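Local coordinates for enoyl CoA hydratase/isomerase (Crotonase) (Legionella pneumophila subsp. pneumophila, PDB 3I47), which probably acts as an enoyl-CoA hydratase or isomerase of the crotonase family, adding water across, or shifting, the double bond of enoyl-CoA thioesters, at residues P101-A115 with C121-F134. Residues are numbered along the deposited sequence; the frame is centred on the assembly and turned at random.
Sequences PTIAMVQGAAFGGGA and CDIAIASTSARFCF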
loop_
_atom_site.group_PDB
_atom_site.type_symbol
_atom_site.label_atom_id
_atom_site.label_comp_id
_atom_site.label_asym_id
_atom_site.label_seq_id
_atom_site.Cartn_x
_atom_site.Cartn_y
_atom_site.Cartn_z
ATOM N N PRO A 101 5.316 -7.815 0.480
ATOM C CA PRO A 101 4.289 -7.208 -0.387
ATOM C C PRO A 101 3.213 -6.501 0.419
ATOM O O PRO A 101 2.757 -7.019 1.447
ATOM C CB PRO A 101 3.664 -8.401 -1.105
ATOM C CG PRO A 101 4.711 -9.479 -1.037
ATOM C CD PRO A 101 5.501 -9.257 0.216
ATOM N N THR A 102 2.821 -5.321 -0.048
ATOM C CA THR A 102 1.754 -4.541 0.591
ATOM C C THR A 102 0.617 -4.280 -0.392
ATOM O O THR A 102 0.851 -3.974 -1.569
ATOM C CB THR A 102 2.281 -3.202 1.109
ATOM O OG1 THR A 102 2.934 -2.505 0.048
ATOM C CG2 THR A 102 3.261 -3.414 2.258
ATOM N N ILE A 103 -0.612 -4.394 0.101
ATOM C CA ILE A 103 -1.809 -4.271 -0.739
ATOM C C ILE A 103 -2.785 -3.344 -0.041
ATOM O O ILE A 103 -3.071 -3.542 1.149
ATOM C CB ILE A 103 -2.506 -5.635 -0.942
ATOM C CG1 ILE A 103 -1.592 -6.578 -1.726
ATOM C CG2 ILE A 103 -3.852 -5.465 -1.665
ATOM C CD1 ILE A 103 -2.053 -8.022 -1.692
ATOM N N ALA A 104 -3.283 -2.349 -0.770
ATOM C CA ALA A 104 -4.399 -1.505 -0.279
ATOM C C ALA A 104 -5.705 -1.930 -0.932
ATOM O O ALA A 104 -5.746 -2.120 -2.150
ATOM C CB ALA A 104 -4.129 -0.032 -0.579
ATOM N N MET A 105 -6.763 -2.077 -0.134
ATOM C CA MET A 105 -8.064 -2.529 -0.626
ATOM C C MET A 105 -9.019 -1.362 -0.395
ATOM O O MET A 105 -9.277 -0.995 0.762
ATOM C CB MET A 105 -8.521 -3.783 0.150
ATOM C CG MET A 105 -9.924 -4.278 -0.183
ATOM S SD MET A 105 -10.509 -5.696 0.828
ATOM C CE MET A 105 -12.023 -5.013 1.469
ATOM N N VAL A 106 -9.502 -0.765 -1.483
ATOM C CA VAL A 106 -10.214 0.516 -1.393
ATOM C C VAL A 106 -11.666 0.427 -1.866
ATOM O O VAL A 106 -11.926 0.131 -3.047
ATOM C CB VAL A 106 -9.497 1.591 -2.241
ATOM C CG1 VAL A 106 -10.221 2.933 -2.139
ATOM C CG2 VAL A 106 -8.027 1.729 -1.821
ATOM N N GLN A 107 -12.589 0.716 -0.949
ATOM C CA GLN A 107 -14.011 0.856 -1.251
ATOM C C GLN A 107 -14.427 2.313 -1.020
ATOM O O GLN A 107 -13.830 3.025 -0.202
ATOM C CB GLN A 107 -14.846 -0.080 -0.363
ATOM C CG GLN A 107 -15.346 0.513 0.996
ATOM C CD GLN A 107 -14.270 0.673 2.088
ATOM O OE1 GLN A 107 -13.057 0.520 1.853
ATOM N NE2 GLN A 107 -14.726 0.991 3.311
ATOM N N GLY A 108 -15.451 2.757 -1.736
ATOM C CA GLY A 108 -15.969 4.115 -1.512
ATOM C C GLY A 108 -14.916 5.200 -1.692
ATOM O O GLY A 108 -13.994 5.072 -2.506
ATOM N N ALA A 109 -15.044 6.270 -0.919
ATOM C CA ALA A 109 -14.139 7.416 -1.050
ATOM C C ALA A 109 -12.784 7.182 -0.400
ATOM O O ALA A 109 -12.706 6.696 0.735
ATOM C CB ALA A 109 -14.789 8.663 -0.463
ATOM N N ALA A 110 -11.724 7.533 -1.135
ATOM C CA ALA A 110 -10.363 7.611 -0.597
ATOM C C ALA A 110 -9.879 9.008 -0.935
ATOM O O ALA A 110 -9.354 9.246 -2.027
ATOM C CB ALA A 110 -9.448 6.536 -1.216
ATOM N N PHE A 111 -10.139 9.941 -0.018
ATOM C CA PHE A 111 -9.879 11.362 -0.252
ATOM C C PHE A 111 -8.736 11.826 0.641
ATOM O O PHE A 111 -8.781 11.625 1.859
ATOM C CB PHE A 111 -11.140 12.194 0.038
ATOM C CG PHE A 111 -12.291 11.977 -0.941
ATOM C CD1 PHE A 111 -12.137 11.232 -2.114
ATOM C CD2 PHE A 111 -13.538 12.538 -0.668
ATOM C CE1 PHE A 111 -13.212 11.056 -2.999
ATOM C CE2 PHE A 111 -14.616 12.372 -1.545
ATOM C CZ PHE A 111 -14.449 11.626 -2.712
ATOM N N GLY A 112 -7.711 12.435 0.046
ATOM C CA GLY A 112 -6.609 13.003 0.828
ATOM C C GLY A 112 -5.583 11.957 1.194
ATOM O O GLY A 112 -5.123 11.190 0.347
ATOM N N GLY A 113 -5.231 11.910 2.479
ATOM C CA GLY A 113 -4.265 10.921 2.957
ATOM C C GLY A 113 -4.567 9.492 2.544
ATOM O O GLY A 113 -3.652 8.733 2.210
ATOM N N GLY A 114 -5.846 9.106 2.558
ATOM C CA GLY A 114 -6.251 7.753 2.180
ATOM C C GLY A 114 -5.875 7.380 0.750
ATOM O O GLY A 114 -5.450 6.256 0.477
ATOM N N ALA A 115 -6.011 8.342 -0.166
ATOM C CA ALA A 115 -5.579 8.119 -1.548
ATOM C C ALA A 115 -4.077 7.903 -1.607
ATOM O O ALA A 115 -3.571 7.113 -2.415
ATOM C CB ALA A 115 -5.976 9.295 -2.424
ATOM N N CYS A 121 1.398 1.686 -1.070
ATOM C CA CYS A 121 1.380 0.221 -1.147
ATOM C C CYS A 121 1.877 -0.240 -2.517
ATOM O O CYS A 121 1.800 0.502 -3.496
ATOM C CB CYS A 121 -0.028 -0.315 -0.907
ATOM S SG CYS A 121 -0.551 -0.173 0.825
ATOM N N ASP A 122 2.366 -1.473 -2.584
ATOM C CA ASP A 122 2.815 -2.018 -3.878
ATOM C C ASP A 122 1.647 -2.141 -4.853
ATOM O O ASP A 122 1.798 -1.895 -6.056
ATOM C CB ASP A 122 3.414 -3.417 -3.739
ATOM C CG ASP A 122 4.659 -3.458 -2.893
ATOM O OD1 ASP A 122 5.521 -2.555 -3.001
ATOM O OD2 ASP A 122 4.771 -4.439 -2.134
ATOM N N ILE A 123 0.504 -2.562 -4.323
ATOM C CA ILE A 123 -0.650 -2.936 -5.129
ATOM C C ILE A 123 -1.882 -2.313 -4.495
ATOM O O ILE A 123 -2.011 -2.326 -3.273
ATOM C CB ILE A 123 -0.851 -4.467 -5.162
ATOM C CG1 ILE A 123 0.362 -5.172 -5.790
ATOM C CG2 ILE A 123 -2.146 -4.837 -5.899
ATOM C CD1 ILE A 123 0.451 -6.666 -5.399
ATOM N N ALA A 124 -2.774 -1.766 -5.315
ATOM C CA ALA A 124 -4.057 -1.294 -4.815
ATOM C C ALA A 124 -5.180 -1.921 -5.632
ATOM O O ALA A 124 -5.089 -2.037 -6.863
ATOM C CB ALA A 124 -4.138 0.259 -4.817
ATOM N N ILE A 125 -6.212 -2.365 -4.921
ATOM C CA ILE A 125 -7.369 -3.024 -5.493
ATOM C C ILE A 125 -8.564 -2.166 -5.113
ATOM O O ILE A 125 -8.754 -1.869 -3.925
ATOM C CB ILE A 125 -7.548 -4.433 -4.881
ATOM C CG1 ILE A 125 -6.319 -5.325 -5.160
ATOM C CG2 ILE A 125 -8.838 -5.092 -5.421
ATOM C CD1 ILE A 125 -6.291 -6.641 -4.346
ATOM N N ALA A 126 -9.353 -1.750 -6.103
ATOM C CA ALA A 126 -10.512 -0.897 -5.849
ATOM C C ALA A 126 -11.801 -1.586 -6.254
ATOM O O ALA A 126 -11.825 -2.349 -7.235
ATOM C CB ALA A 126 -10.365 0.414 -6.597
ATOM N N SER A 127 -12.868 -1.328 -5.504
ATOM C CA SER A 127 -14.207 -1.693 -5.948
ATOM C C SER A 127 -14.612 -0.732 -7.074
ATOM O O SER A 127 -14.066 0.376 -7.191
ATOM C CB SER A 127 -15.194 -1.597 -4.781
ATOM O OG SER A 127 -15.206 -0.274 -4.306
ATOM N N THR A 128 -15.555 -1.154 -7.908
ATOM C CA THR A 128 -15.962 -0.336 -9.056
ATOM C C THR A 128 -16.512 1.025 -8.622
ATOM O O THR A 128 -16.416 2.004 -9.371
ATOM C CB THR A 128 -17.014 -1.062 -9.930
ATOM O OG1 THR A 128 -18.152 -1.393 -9.136
ATOM C CG2 THR A 128 -16.433 -2.338 -10.522
ATOM N N SER A 129 -17.059 1.086 -7.415
ATOM C CA SER A 129 -17.665 2.318 -6.904
ATOM C C SER A 129 -16.690 3.232 -6.147
ATOM O O SER A 129 -17.094 4.307 -5.680
ATOM C CB SER A 129 -18.884 1.988 -6.030
ATOM O OG SER A 129 -19.940 1.464 -6.817
ATOM N N ALA A 130 -15.421 2.827 -6.027
ATOM C CA ALA A 130 -14.402 3.639 -5.332
ATOM C C ALA A 130 -14.146 4.966 -6.050
ATOM O O ALA A 130 -14.259 5.042 -7.276
ATOM C CB ALA A 130 -13.097 2.862 -5.183
ATOM N N ARG A 131 -13.850 6.011 -5.276
ATOM C CA ARG A 131 -13.520 7.319 -5.846
ATOM C C ARG A 131 -12.339 7.900 -5.100
ATOM O O ARG A 131 -12.134 7.625 -3.916
ATOM C CB ARG A 131 -14.690 8.309 -5.781
ATOM C CG ARG A 131 -15.985 7.838 -6.409
ATOM C CD ARG A 131 -16.980 7.583 -5.308
ATOM N NE ARG A 131 -16.938 8.668 -4.331
ATOM C CZ ARG A 131 -17.666 8.727 -3.222
ATOM N NH1 ARG A 131 -17.544 9.772 -2.415
ATOM N NH2 ARG A 131 -18.528 7.765 -2.924
ATOM N N PHE A 132 -11.541 8.692 -5.810
ATOM C CA PHE A 132 -10.311 9.244 -5.246
ATOM C C PHE A 132 -10.262 10.748 -5.437
ATOM O O PHE A 132 -10.863 11.277 -6.364
ATOM C CB PHE A 132 -9.100 8.627 -5.960
ATOM C CG PHE A 132 -8.979 7.139 -5.766
ATOM C CD1 PHE A 132 -9.696 6.266 -6.578
ATOM C CD2 PHE A 132 -8.134 6.624 -4.777
ATOM C CE1 PHE A 132 -9.575 4.868 -6.390
ATOM C CE2 PHE A 132 -8.009 5.242 -4.587
ATOM C CZ PHE A 132 -8.720 4.379 -5.405
ATOM N N CYS A 133 -9.528 11.426 -4.562
ATOM C CA CYS A 133 -9.359 12.874 -4.692
ATOM C C CYS A 133 -8.173 13.369 -3.891
ATOM O O CYS A 133 -8.002 12.985 -2.737
ATOM C CB CYS A 133 -10.630 13.590 -4.218
ATOM S SG CYS A 133 -10.646 15.372 -4.500
ATOM N N PHE A 134 -7.373 14.238 -4.498
ATOM C CA PHE A 134 -6.357 15.008 -3.764
ATOM C C PHE A 134 -6.914 16.414 -3.563
ATOM O O PHE A 134 -6.749 17.301 -4.412
ATOM C CB PHE A 134 -5.020 15.019 -4.522
ATOM C CG PHE A 134 -4.584 13.663 -4.982
ATOM C CD1 PHE A 134 -4.273 12.663 -4.063
ATOM C CD2 PHE A 134 -4.518 13.364 -6.340
ATOM C CE1 PHE A 134 -3.882 11.388 -4.492
ATOM C CE2 PHE A 134 -4.138 12.090 -6.776
ATOM C CZ PHE A 134 -3.822 11.103 -5.855
HETATM O O HOH W 1 5.607 -1.604 0.187
HETATM O O HOH W 2 -17.183 1.117 -3.454
#
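Phe132 CZ rests against Val106 CG1 (3.9 Å), while CD2 and CE2 of the same ring lie beside Ala110 CB. This ring fills the angle between two parallel strand pairs, 102-106 with 123-127 and 109-111 with 131-133, and the CB of Ala115 meets its edge. Ala115 CB also touches Phe134 CE1 at 3.6 Å, so the first turn of the helix packs on both aromatic side chains. Ala104 CB, Ala124 CB and Cys121 SG continue the apolar layer on the Val106 face; on the reverse face Ile103 CG2 reaches Ile125 CD1 (3.8 Å).

In the second pair, Phe111 bends back toward its partner strand, with CG anti to the carbonyl carbon (chi1 -68°). The CB of Ala109 lies over one ring face, CD1 packs on Cys133 CB at 3.5 Å, and, in the conformer given here, one of two modelled for Arg131, CZ meets the edge of the guanidinium near NH1, the two planes 63° apart.

Backbone hydrogen bonds alternate along both pairs, but the register slips by two residues between Val106 and Ala109, where the Ser127-Ala130 type I turn takes up the extra length. A water bridges Gly108 N and Ser127 OG there. At the other end Thr102 and Asp122 exchange bonds: Thr102 N donates to Asp122 OD2 (3.0 Å) from above the carboxylate plane, and Asp122 N donates to Thr102 OG1 (2.9 Å). Lys212 forms a salt bridge with the same OD2.

The strand-helix-strand connection through helix 113-120 belongs to the crotonase core. Strand 102-106 is flanked by 51-56, strand 123-127 by 182-184, and helix 189-201 packs on Met105 and Ile125; the smaller sheet continues from 131-133 into antiparallel strand 168-170.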